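Type IV pilin structural subunit (Pseudomonas aeruginosa, PDB 3JYZ) is the repeating subunit of the type IV pilus, a surface filament that probably serves attachment and twitching motility as in related pilins. Local coordinates at residues Leu15-Pro20 with Ala52-Val57; Thr9-Gly14 with Val79-Ala84; Lys22-Thr27 with Thr37-Thr42; Ala118-Ser121 with Thr126-Ala129. All blocks are in the same frame, centred on the assembly; numbering follows the deposited sequence.

Interaction 1: residues Leu15-Pro20 with Ala52-Val57; sequences LVLAEP and ASSKYV
A52 is the first residue of the loop to meet L17, the one helix side chain that carries this contact. The methyl of A52 lies against the branch point of the leucine, with A52 CB 4.0 Å from L17 CG. At S53 the backbone itself comes up to the leucine, and the carbonyl carbon of S53 sits 3.8 Å from L17 CD2. The S53 side chain turns the other way, where its OG is hydrogen-bonded to the OG of S47. S54 then brings its hydroxyl back alongside the same methyl, S54 OG lying 3.9 Å from L17 CD2. With chi1 at 69° this oxygen lies between its own backbone N and carbonyl carbon, and there it accepts from Y56 N at 3.2 Å, an ST turn, and from V57 N at 3.1 Å, an ST motif, the second bond the more bent. The S54 N to V57 O bond closes the turn. These residues are the last of the αβ-loop of the pilin fold, which runs from helix 4-28 through helix 33-49 to the antiparallel sheet, entered here at strand 57-62. Y56 bonds through its backbone to V75, and its ring leads off toward Q78 and V79. V57 faces L17 tip to tip. L17 CD2 approaches V57 CB to 3.6 Å and stands 3.8 Å from each of V57 CG1 and CG2. The leucine reaches this spot with chi1 at -147°, well off a staggered value. V57 also rests on I72 and Y74 of the neighbouring strand.

Interaction 2: residues Thr9-Gly14 with Val79-Ala84; sequences TRVSEG and VGLPTA
V11 and R10 on the N-terminal helix lean on V79 and L81, where the short helix 76-79 gives way to the loop leading into strand 87-95; this is one end of the helix-on-sheet pilin fold. The apolar part of the contact centres on a single methyl, V79 CG1. It is 3.9 Å from V11 CG2, the two valine side chains crossing at roughly a right angle, and 4.0 Å from R10 CB, so it sits where two consecutive helix residues branch apart. With chi1 at 174°, V11 CG1 is anti to the backbone N, and CG2, beside that N, is the methyl turned to V79. The same V11 CG2 also reaches L81 CD1, more loosely at 4.4 Å. V7, one turn earlier on the helix, touches V79 and L81 as well, and Y74 covers both from the sheet, its OH hydrogen-bonded to the carbonyl of V11. Between V79 and L81 the chain bends at G80, whose positive phi (109°) takes it out of the helix and lets L81 turn its side chain back toward the helix.

No polar pair is bonded between the two segments. R10 runs extended from CG to NE past the end of helix 76-79, also touching Y56. V79 O is a buried carbonyl with no hydrogen-bonding partner in the model; R10 CD lies 3.8 Å from it, and R10 NH1, approaching obliquely, the same distance.

Interaction 3: residues Lys22-Thr27 with Thr37-Thr42; sequences KLMIST and TRATTT
M24, present as selenomethionine, reaches from segment 22-27 of helix 4-28 across to A39 and T42, one turn apart on segment 37-42 of helix 33-49. Its selenium does most of the touching: M24 SE lies 3.8 Å from A39 O and 4.0 Å from T42 CG2. The terminal methyl meets the same threonine methyl, M24 CE to T42 CG2 being 4.0 Å. Nearer the backbone along the side chain, M24 CG packs loosely on A39 CB at 4.4 Å. The side chain leaves the helix fully extended, then bends at its last torsion (chi3 -61°), folding CE round onto T42.

T42 is set by its own helix. Its OG1 donates to R38 O, 3.0 Å away and above the carbonyl plane, sharing that oxygen with T42 N; this helps hold the rotamer that presents CG2. W43 and Q46, farther along helix 33-49, also touch M24. The two helices, consecutive in the chain, are joined here, with I25 and T40 both on M62 of the sheet. With T42's hydroxyl bonded inside its own helix, and selenium standing in for the natural sulfur, what crosses is mainly dispersion, with little directional preference.

Interaction 4: residues Ala118-Ser121 with Thr126-Ala129; sequences ACTS and TATA
The disulfide-bounded C-terminal loop characteristic of type IV pilins begins here, at C119 on strand 114-120, and its first element, helix 125-129, folds back so that A127 covers A118 and T120 on that strand. Methyl meets methyl at its centre: A118 CB and A127 CB are 3.9 Å apart. T120, two residues along and on the same face of the strand, adds its methyl at longer range, with T120 CG2 4.4 Å from A127 CB. The threonine turns its hydroxyl elsewhere, OG1 being bonded to A136 O. M135 touches A118, T120 and A127 and joins this small apolar cluster, while F132 adds to it at A118.

C119, between them, has its SG on the other face of the strand, anti to its backbone N (chi1 -179°), where it is bonded to C149 SG and packs on L88 and L90. The strand pairs with 87-95 through the backbone of A118 and T120, so the carbonyl of C119 turns out from the sheet edge toward the helix. The helix is also tied to the chain's end: T126 OG1 bonds to A147 O, and the T126 backbone to R150. S121 completes the corner, its OG held by C149 O and S123 N.

Strand and helix exchange polar contact through one bridging water. It accepts from A127 N at 2.9 Å, an amide in the first turn of the helix, and donates to C119 O at 2.8 Å.

How the interactions relate
Helix 4-28 carries the first three contacts in succession: interaction 2 near its start, interaction 1 midway and interaction 3 toward its end, with the centres of 2 and 3 about 25 Å apart on opposite sides of the chain's centre. Interactions 1 and 2, about 11 Å between centres, form one continuous patch; V57 CG2 lies 3.7 Å from G14 CA, and Y56 O packs on V79 CG2 at 3.4 Å. Interaction 3 adjoins interaction 1 only through the sequence. Interaction 4 belongs to the C-terminal loop, yet the helix reaches it from interaction 1's segment: L15 CD2 packs 4.1 Å from C119 SG of the disulfide.

Interaction 1: residues Leu15-Pro20 with Ala52-Val57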
loop_
_atom_site.group_PDB
_atom_site.type_symbol
_atom_site.label_atom_id
_atom_site.label_comp_id
_atom_site.label_asym_id
_atom_site.label_seq_id
_atom_site.Cartn_x
_atom_site.Cartn_y
_atom_site.Cartn_z
ATOM N N LEU A 15 -6.371 5.512 -0.010
ATOM C CA LEU A 15 -5.544 5.186 1.140
ATOM C C LEU A 15 -6.428 4.740 2.293
ATOM O O LEU A 15 -6.111 3.791 3.003
ATOM C CB LEU A 15 -4.673 6.382 1.530
ATOM C CG LEU A 15 -3.606 6.721 0.486
ATOM C CD1 LEU A 15 -2.877 7.993 0.881
ATOM C CD2 LEU A 15 -2.618 5.572 0.346
ATOM N N VAL A 16 -7.552 5.419 2.467
ATOM C CA VAL A 16 -8.483 5.061 3.527
ATOM C C VAL A 16 -9.054 3.655 3.279
ATOM O O VAL A 16 -9.240 2.863 4.206
ATOM C CB VAL A 16 -9.602 6.117 3.648
ATOM C CG1 VAL A 16 -10.660 5.663 4.640
ATOM C CG2 VAL A 16 -9.007 7.452 4.065
ATOM N N LEU A 17 -9.299 3.335 2.014
ATOM C CA LEU A 17 -9.807 2.024 1.619
ATOM C C LEU A 17 -8.826 0.877 1.933
ATOM O O LEU A 17 -9.231 -0.274 2.110
ATOM C CB LEU A 17 -10.139 2.061 0.119
ATOM C CG LEU A 17 -11.291 1.263 -0.500
ATOM C CD1 LEU A 17 -12.638 1.589 0.129
ATOM C CD2 LEU A 17 -11.341 1.495 -2.006
ATOM N N ALA A 18 -7.535 1.191 2.009
ATOM C CA ALA A 18 -6.520 0.197 2.348
ATOM C C ALA A 18 -6.327 -0.023 3.855
ATOM O O ALA A 18 -5.661 -0.971 4.273
ATOM C CB ALA A 18 -5.182 0.560 1.696
ATOM N N GLU A 19 -6.897 0.850 4.678
ATOM C CA GLU A 19 -6.689 0.736 6.122
ATOM C C GLU A 19 -7.085 -0.629 6.705
ATOM O O GLU A 19 -6.382 -1.163 7.558
ATOM C CB GLU A 19 -7.385 1.879 6.868
ATOM C CG GLU A 19 -6.671 3.214 6.739
ATOM C CD GLU A 19 -5.233 3.171 7.251
ATOM O OE1 GLU A 19 -4.958 2.437 8.228
ATOM O OE2 GLU A 19 -4.372 3.881 6.685
ATOM N N PRO A 20 -8.214 -1.204 6.261
ATOM C CA PRO A 20 -8.552 -2.522 6.813
ATOM C C PRO A 20 -7.551 -3.625 6.431
ATOM O O PRO A 20 -7.430 -4.626 7.143
ATOM C CB PRO A 20 -9.938 -2.808 6.218
ATOM C CG PRO A 20 -10.501 -1.464 5.923
ATOM C CD PRO A 20 -9.327 -0.636 5.481
ATOM N N ALA A 52 -10.490 -4.532 -2.576
ATOM C CA ALA A 52 -11.419 -3.469 -2.224
ATOM C C ALA A 52 -11.584 -2.592 -3.446
ATOM O O ALA A 52 -10.708 -2.547 -4.306
ATOM C CB ALA A 52 -10.883 -2.653 -1.045
ATOM N N SER A 53 -12.710 -1.894 -3.532
ATOM C CA SER A 53 -12.946 -1.034 -4.677
ATOM C C SER A 53 -13.990 0.027 -4.343
ATOM O O SER A 53 -14.674 -0.057 -3.321
ATOM C CB SER A 53 -13.410 -1.868 -5.863
ATOM O OG SER A 53 -14.691 -2.395 -5.600
ATOM N N SER A 54 -14.096 1.022 -5.215
ATOM C CA SER A 54 -15.021 2.128 -5.015
ATOM C C SER A 54 -15.154 2.839 -6.344
ATOM O O SER A 54 -14.601 2.401 -7.342
ATOM C CB SER A 54 -14.462 3.093 -3.971
ATOM O OG SER A 54 -13.327 3.766 -4.482
ATOM N N LYS A 55 -15.805 3.967 -6.366
ATOM C CA LYS A 55 -15.870 4.715 -7.589
ATOM C C LYS A 55 -14.493 5.121 -8.108
ATOM O O LYS A 55 -14.289 5.118 -9.218
ATOM C CB LYS A 55 -16.743 5.997 -7.423
ATOM C CG LYS A 55 -16.792 6.833 -8.656
ATOM C CD LYS A 55 -17.745 8.017 -8.481
ATOM C CE LYS A 55 -17.627 8.981 -9.644
ATOM N NZ LYS A 55 -18.729 9.943 -9.728
ATOM N N TYR A 56 -13.598 5.283 -7.241
ATOM C CA TYR A 56 -12.293 5.838 -7.580
ATOM C C TYR A 56 -11.210 4.764 -7.537
ATOM O O TYR A 56 -10.194 5.056 -8.097
ATOM C CB TYR A 56 -11.934 6.984 -6.635
ATOM C CG TYR A 56 -12.860 8.176 -6.738
ATOM C CD1 TYR A 56 -13.295 8.637 -7.975
ATOM C CD2 TYR A 56 -13.298 8.837 -5.599
ATOM C CE1 TYR A 56 -14.141 9.725 -8.072
ATOM C CE2 TYR A 56 -14.144 9.929 -5.688
ATOM C CZ TYR A 56 -14.563 10.367 -6.925
ATOM O OH TYR A 56 -15.403 11.453 -7.021
ATOM N N VAL A 57 -11.428 3.679 -6.921
ATOM C CA VAL A 57 -10.447 2.633 -6.752
ATOM C C VAL A 57 -10.858 1.348 -7.457
ATOM O O VAL A 57 -11.868 0.861 -7.198
ATOM C CB VAL A 57 -10.200 2.355 -5.297
ATOM C CG1 VAL A 57 -9.189 1.252 -5.123
ATOM C CG2 VAL A 57 -9.703 3.612 -4.680
#

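Interaction 2: residues Thr9-Gly14 with Val79-Ala84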
loop_
_atom_site.group_PDB
_atom_site.type_symbol
_atom_site.label_atom_id
_atom_site.label_comp_id
_atom_site.label_asym_id
_atom_site.label_seq_id
_atom_site.Cartn_x
_atom_site.Cartn_y
_atom_site.Cartn_z
ATOM N N THR A 9 -7.394 14.527 -3.436
ATOM C CA THR A 9 -8.401 14.205 -2.452
ATOM C C THR A 9 -9.026 12.856 -2.814
ATOM O O THR A 9 -9.290 12.036 -1.937
ATOM C CB THR A 9 -9.436 15.342 -2.323
ATOM O OG1 THR A 9 -9.166 16.072 -1.117
ATOM C CG2 THR A 9 -10.832 14.781 -2.262
ATOM N N ARG A 10 -9.208 12.604 -4.091
ATOM C CA ARG A 10 -9.729 11.316 -4.530
ATOM C C ARG A 10 -8.711 10.191 -4.341
ATOM O O ARG A 10 -9.074 9.081 -3.954
ATOM C CB ARG A 10 -10.241 11.404 -5.971
ATOM C CG ARG A 10 -11.458 12.314 -6.072
ATOM C CD ARG A 10 -11.828 12.660 -7.499
ATOM N NE ARG A 10 -12.904 13.646 -7.521
ATOM C CZ ARG A 10 -13.398 14.194 -8.627
ATOM N NH1 ARG A 10 -12.921 13.852 -9.814
ATOM N NH2 ARG A 10 -14.377 15.088 -8.538
ATOM N N VAL A 11 -7.435 10.486 -4.582
ATOM C CA VAL A 11 -6.372 9.521 -4.307
ATOM C C VAL A 11 -6.313 9.198 -2.806
ATOM O O VAL A 11 -6.126 8.045 -2.418
ATOM C CB VAL A 11 -5.001 10.015 -4.842
ATOM C CG1 VAL A 11 -3.892 9.072 -4.408
ATOM C CG2 VAL A 11 -5.036 10.126 -6.361
ATOM N N SER A 12 -6.504 10.207 -1.962
ATOM C CA SER A 12 -6.552 9.972 -0.514
ATOM C C SER A 12 -7.651 8.993 -0.103
ATOM O O SER A 12 -7.461 8.217 0.837
ATOM C CB SER A 12 -6.704 11.286 0.253
ATOM O OG SER A 12 -5.475 11.990 0.266
ATOM N N GLU A 13 -8.776 9.046 -0.772
ATOM C CA GLU A 13 -9.788 8.049 -0.502
ATOM C C GLU A 13 -9.328 6.663 -0.608
ATOM O O GLU A 13 -9.728 5.873 0.163
ATOM C CB GLU A 13 -11.026 8.295 -1.379
ATOM C CG GLU A 13 -11.680 9.590 -0.953
ATOM C CD GLU A 13 -13.131 9.447 -0.472
ATOM O OE1 GLU A 13 -13.447 9.756 0.727
ATOM O OE2 GLU A 13 -13.959 9.034 -1.354
ATOM N N GLY A 14 -8.499 6.347 -1.610
ATOM C CA GLY A 14 -7.934 5.023 -1.783
ATOM C C GLY A 14 -7.087 4.574 -0.611
ATOM O O GLY A 14 -7.054 3.394 -0.258
ATOM N N VAL A 79 -10.848 9.602 -11.284
ATOM C CA VAL A 79 -9.993 10.341 -10.370
ATOM C C VAL A 79 -9.411 11.581 -11.042
ATOM O O VAL A 79 -9.323 12.640 -10.416
ATOM C CB VAL A 79 -8.848 9.447 -9.853
ATOM C CG1 VAL A 79 -7.915 10.235 -8.953
ATOM C CG2 VAL A 79 -9.417 8.255 -9.110
ATOM N N GLY A 80 -9.028 11.444 -12.309
ATOM C CA GLY A 80 -8.364 12.515 -13.038
ATOM C C GLY A 80 -6.891 12.240 -13.311
ATOM O O GLY A 80 -6.083 13.169 -13.379
ATOM N N LEU A 81 -6.537 10.969 -13.478
ATOM C CA LEU A 81 -5.145 10.564 -13.633
ATOM C C LEU A 81 -4.835 10.077 -15.042
ATOM O O LEU A 81 -5.740 9.682 -15.777
ATOM C CB LEU A 81 -4.828 9.429 -12.659
ATOM C CG LEU A 81 -4.944 9.745 -11.173
ATOM C CD1 LEU A 81 -5.017 8.446 -10.384
ATOM C CD2 LEU A 81 -3.775 10.605 -10.709
ATOM N N PRO A 82 -3.548 10.084 -15.423
ATOM C CA PRO A 82 -3.137 9.469 -16.689
ATOM C C PRO A 82 -3.491 7.983 -16.696
ATOM O O PRO A 82 -3.522 7.349 -15.634
ATOM C CB PRO A 82 -1.615 9.651 -16.697
ATOM C CG PRO A 82 -1.369 10.817 -15.798
ATOM C CD PRO A 82 -2.424 10.739 -14.731
ATOM N N THR A 83 -3.751 7.432 -17.878
ATOM C CA THR A 83 -4.223 6.054 -17.991
ATOM C C THR A 83 -3.279 5.044 -17.342
ATOM O O THR A 83 -3.720 4.029 -16.796
ATOM C CB THR A 83 -4.498 5.663 -19.466
ATOM O OG1 THR A 83 -4.904 4.290 -19.538
ATOM C CG2 THR A 83 -3.257 5.855 -20.313
ATOM N N ALA A 84 -1.981 5.322 -17.390
ATOM C CA ALA A 84 -0.999 4.421 -16.803
ATOM C C ALA A 84 -0.330 5.044 -15.582
ATOM O O ALA A 84 0.658 4.520 -15.083
ATOM C CB ALA A 84 0.053 4.014 -17.835
#

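Interaction 3: residues Lys22-Thr27 with Thr37-Thr42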
loop_
_atom_site.group_PDB
_atom_site.type_symbol
_atom_site.label_atom_id
_atom_site.label_comp_id
_atom_site.label_asym_id
_atom_site.label_seq_id
_atom_site.Cartn_x
_atom_site.Cartn_y
_atom_site.Cartn_z
ATOM N N LYS A 22 -4.221 -3.072 6.233
ATOM C CA LYS A 22 -3.160 -2.862 7.217
ATOM C C LYS A 22 -3.544 -3.493 8.547
ATOM O O LYS A 22 -2.721 -4.143 9.202
ATOM C CB LYS A 22 -2.904 -1.370 7.420
ATOM C CG LYS A 22 -2.305 -0.669 6.207
ATOM C CD LYS A 22 -1.984 0.770 6.571
ATOM C CE LYS A 22 -1.328 1.521 5.431
ATOM N NZ LYS A 22 -1.055 2.928 5.854
ATOM N N LEU A 23 -4.796 -3.300 8.945
ATOM C CA LEU A 23 -5.283 -3.845 10.204
ATOM C C LEU A 23 -5.244 -5.366 10.180
ATOM O O LEU A 23 -4.787 -5.987 11.141
ATOM C CB LEU A 23 -6.708 -3.364 10.488
ATOM C CG LEU A 23 -7.288 -3.772 11.845
ATOM C CD1 LEU A 23 -6.403 -3.282 12.991
ATOM C CD2 LEU A 23 -8.711 -3.248 11.987
HETATM N N MSE A 24 -5.722 -5.967 9.088
HETATM C CA MSE A 24 -5.713 -7.426 8.959
HETATM C C MSE A 24 -4.298 -7.991 9.042
HETATM O O MSE A 24 -4.066 -9.019 9.669
HETATM C CB MSE A 24 -6.379 -7.884 7.655
HETATM C CG MSE A 24 -6.232 -9.391 7.389
HETATM SE SE MSE A 24 -7.113 -9.983 5.730
HETATM C CE MSE A 24 -8.958 -9.459 6.189
ATOM N N ILE A 25 -3.350 -7.326 8.397
ATOM C CA ILE A 25 -1.965 -7.775 8.453
ATOM C C ILE A 25 -1.446 -7.714 9.891
ATOM O O ILE A 25 -0.798 -8.646 10.364
ATOM C CB ILE A 25 -1.073 -6.964 7.493
ATOM C CG1 ILE A 25 -1.375 -7.363 6.049
ATOM C CG2 ILE A 25 0.400 -7.199 7.804
ATOM C CD1 ILE A 25 -0.905 -6.359 5.031
ATOM N N SER A 26 -1.757 -6.625 10.585
ATOM C CA SER A 26 -1.337 -6.447 11.973
ATOM C C SER A 26 -1.848 -7.551 12.887
ATOM O O SER A 26 -1.096 -8.092 13.703
ATOM C CB SER A 26 -1.826 -5.099 12.502
ATOM O OG SER A 26 -1.477 -4.955 13.871
ATOM N N THR A 27 -3.128 -7.882 12.754
ATOM C CA THR A 27 -3.778 -8.807 13.678
ATOM C C THR A 27 -3.664 -10.269 13.261
ATOM O O THR A 27 -3.617 -11.161 14.114
ATOM C CB THR A 27 -5.277 -8.469 13.856
ATOM O OG1 THR A 27 -5.953 -8.623 12.604
ATOM C CG2 THR A 27 -5.453 -7.045 14.344
ATOM N N THR A 37 0.682 -15.408 4.531
ATOM C CA THR A 37 0.220 -16.049 3.310
ATOM C C THR A 37 -1.292 -16.187 3.336
ATOM O O THR A 37 -1.971 -15.887 2.352
ATOM C CB THR A 37 0.887 -17.414 3.172
ATOM O OG1 THR A 37 2.298 -17.213 3.027
ATOM C CG2 THR A 37 0.361 -18.167 1.956
ATOM N N ARG A 38 -1.822 -16.621 4.475
ATOM C CA ARG A 38 -3.262 -16.758 4.645
ATOM C C ARG A 38 -3.963 -15.405 4.543
ATOM O O ARG A 38 -5.021 -15.290 3.925
ATOM C CB ARG A 38 -3.585 -17.416 5.988
ATOM C CG ARG A 38 -5.067 -17.654 6.223
ATOM C CD ARG A 38 -5.294 -18.797 7.199
ATOM N NE ARG A 38 -4.787 -18.488 8.532
ATOM C CZ ARG A 38 -3.639 -18.948 9.020
ATOM N NH1 ARG A 38 -2.874 -19.741 8.283
ATOM N NH2 ARG A 38 -3.255 -18.614 10.245
ATOM N N ALA A 39 -3.366 -14.384 5.152
ATOM C CA ALA A 39 -3.934 -13.040 5.130
ATOM C C ALA A 39 -3.994 -12.508 3.696
ATOM O O ALA A 39 -4.980 -11.894 3.296
ATOM C CB ALA A 39 -3.117 -12.109 6.022
ATOM N N THR A 40 -2.936 -12.751 2.932
ATOM C CA THR A 40 -2.909 -12.386 1.521
ATOM C C THR A 40 -4.078 -13.027 0.770
ATOM O O THR A 40 -4.788 -12.362 0.015
ATOM C CB THR A 40 -1.573 -12.805 0.886
ATOM O OG1 THR A 40 -0.507 -12.100 1.539
ATOM C CG2 THR A 40 -1.544 -12.503 -0.614
ATOM N N THR A 41 -4.286 -14.318 0.980
ATOM C CA THR A 41 -5.382 -15.002 0.309
ATOM C C THR A 41 -6.740 -14.456 0.734
ATOM O O THR A 41 -7.607 -14.202 -0.102
ATOM C CB THR A 41 -5.309 -16.507 0.589
ATOM O OG1 THR A 41 -4.114 -17.023 -0.001
ATOM C CG2 THR A 41 -6.511 -17.227 -0.008
ATOM N N THR A 42 -6.924 -14.271 2.037
ATOM C CA THR A 42 -8.182 -13.767 2.572
ATOM C C THR A 42 -8.505 -12.383 2.024
ATOM O O THR A 42 -9.612 -12.135 1.535
ATOM C CB THR A 42 -8.120 -13.696 4.107
ATOM O OG1 THR A 42 -7.882 -15.013 4.617
ATOM C CG2 THR A 42 -9.418 -13.144 4.684
#

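Interaction 4: residues Ala118-Ser121 with Thr126-Ala129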
loop_
_atom_site.group_PDB
_atom_site.type_symbol
_atom_site.label_atom_id
_atom_site.label_comp_id
_atom_site.label_asym_id
_atom_site.label_seq_id
_atom_site.Cartn_x
_atom_site.Cartn_y
_atom_site.Cartn_z
ATOM N N ALA A 118 5.267 2.432 4.261
ATOM C CA ALA A 118 5.746 3.455 3.340
ATOM C C ALA A 118 4.823 3.519 2.132
ATOM O O ALA A 118 4.472 2.479 1.561
ATOM C CB ALA A 118 7.165 3.124 2.894
ATOM N N CYS A 119 4.406 4.725 1.758
ATOM C CA CYS A 119 3.600 4.898 0.556
ATOM C C CYS A 119 4.444 5.524 -0.534
ATOM O O CYS A 119 5.106 6.535 -0.294
ATOM C CB CYS A 119 2.394 5.792 0.824
ATOM S SG CYS A 119 1.346 5.993 -0.657
ATOM N N THR A 120 4.454 4.920 -1.728
ATOM C CA THR A 120 5.175 5.464 -2.831
ATOM C C THR A 120 4.276 5.644 -4.102
ATOM O O THR A 120 3.425 4.872 -4.359
ATOM C CB THR A 120 6.416 4.617 -3.197
ATOM O OG1 THR A 120 6.010 3.279 -3.385
ATOM C CG2 THR A 120 7.458 4.685 -2.110
ATOM N N SER A 121 4.518 6.716 -4.804
ATOM C CA SER A 121 3.877 7.018 -6.066
ATOM C C SER A 121 4.981 6.952 -7.137
ATOM O O SER A 121 5.913 6.274 -6.995
ATOM C CB SER A 121 3.294 8.427 -6.010
ATOM O OG SER A 121 4.319 9.353 -5.849
ATOM N N THR A 126 9.000 11.284 0.412
ATOM C CA THR A 126 8.534 11.313 1.789
ATOM C C THR A 126 8.953 10.063 2.533
ATOM O O THR A 126 9.512 10.151 3.622
ATOM C CB THR A 126 7.015 11.498 1.855
ATOM O OG1 THR A 126 6.685 12.759 1.270
ATOM C CG2 THR A 126 6.520 11.458 3.296
ATOM N N ALA A 127 8.710 8.900 1.936
ATOM C CA ALA A 127 9.130 7.650 2.560
ATOM C C ALA A 127 10.638 7.649 2.787
ATOM O O ALA A 127 11.122 7.201 3.832
ATOM C CB ALA A 127 8.710 6.451 1.721
ATOM N N THR A 128 11.380 8.150 1.808
ATOM C CA THR A 128 12.830 8.226 1.934
ATOM C C THR A 128 13.240 9.100 3.120
ATOM O O THR A 128 14.114 8.723 3.904
ATOM C CB THR A 128 13.467 8.753 0.640
ATOM O OG1 THR A 128 13.179 7.849 -0.433
ATOM C CG2 THR A 128 14.978 8.868 0.786
ATOM N N ALA A 129 12.597 10.255 3.258
ATOM C CA ALA A 129 12.887 11.148 4.379
ATOM C C ALA A 129 12.510 10.524 5.731
ATOM O O ALA A 129 13.109 10.846 6.762
ATOM C CB ALA A 129 12.188 12.496 4.187
HETATM O O HOH W 1 7.117 8.456 -0.430
#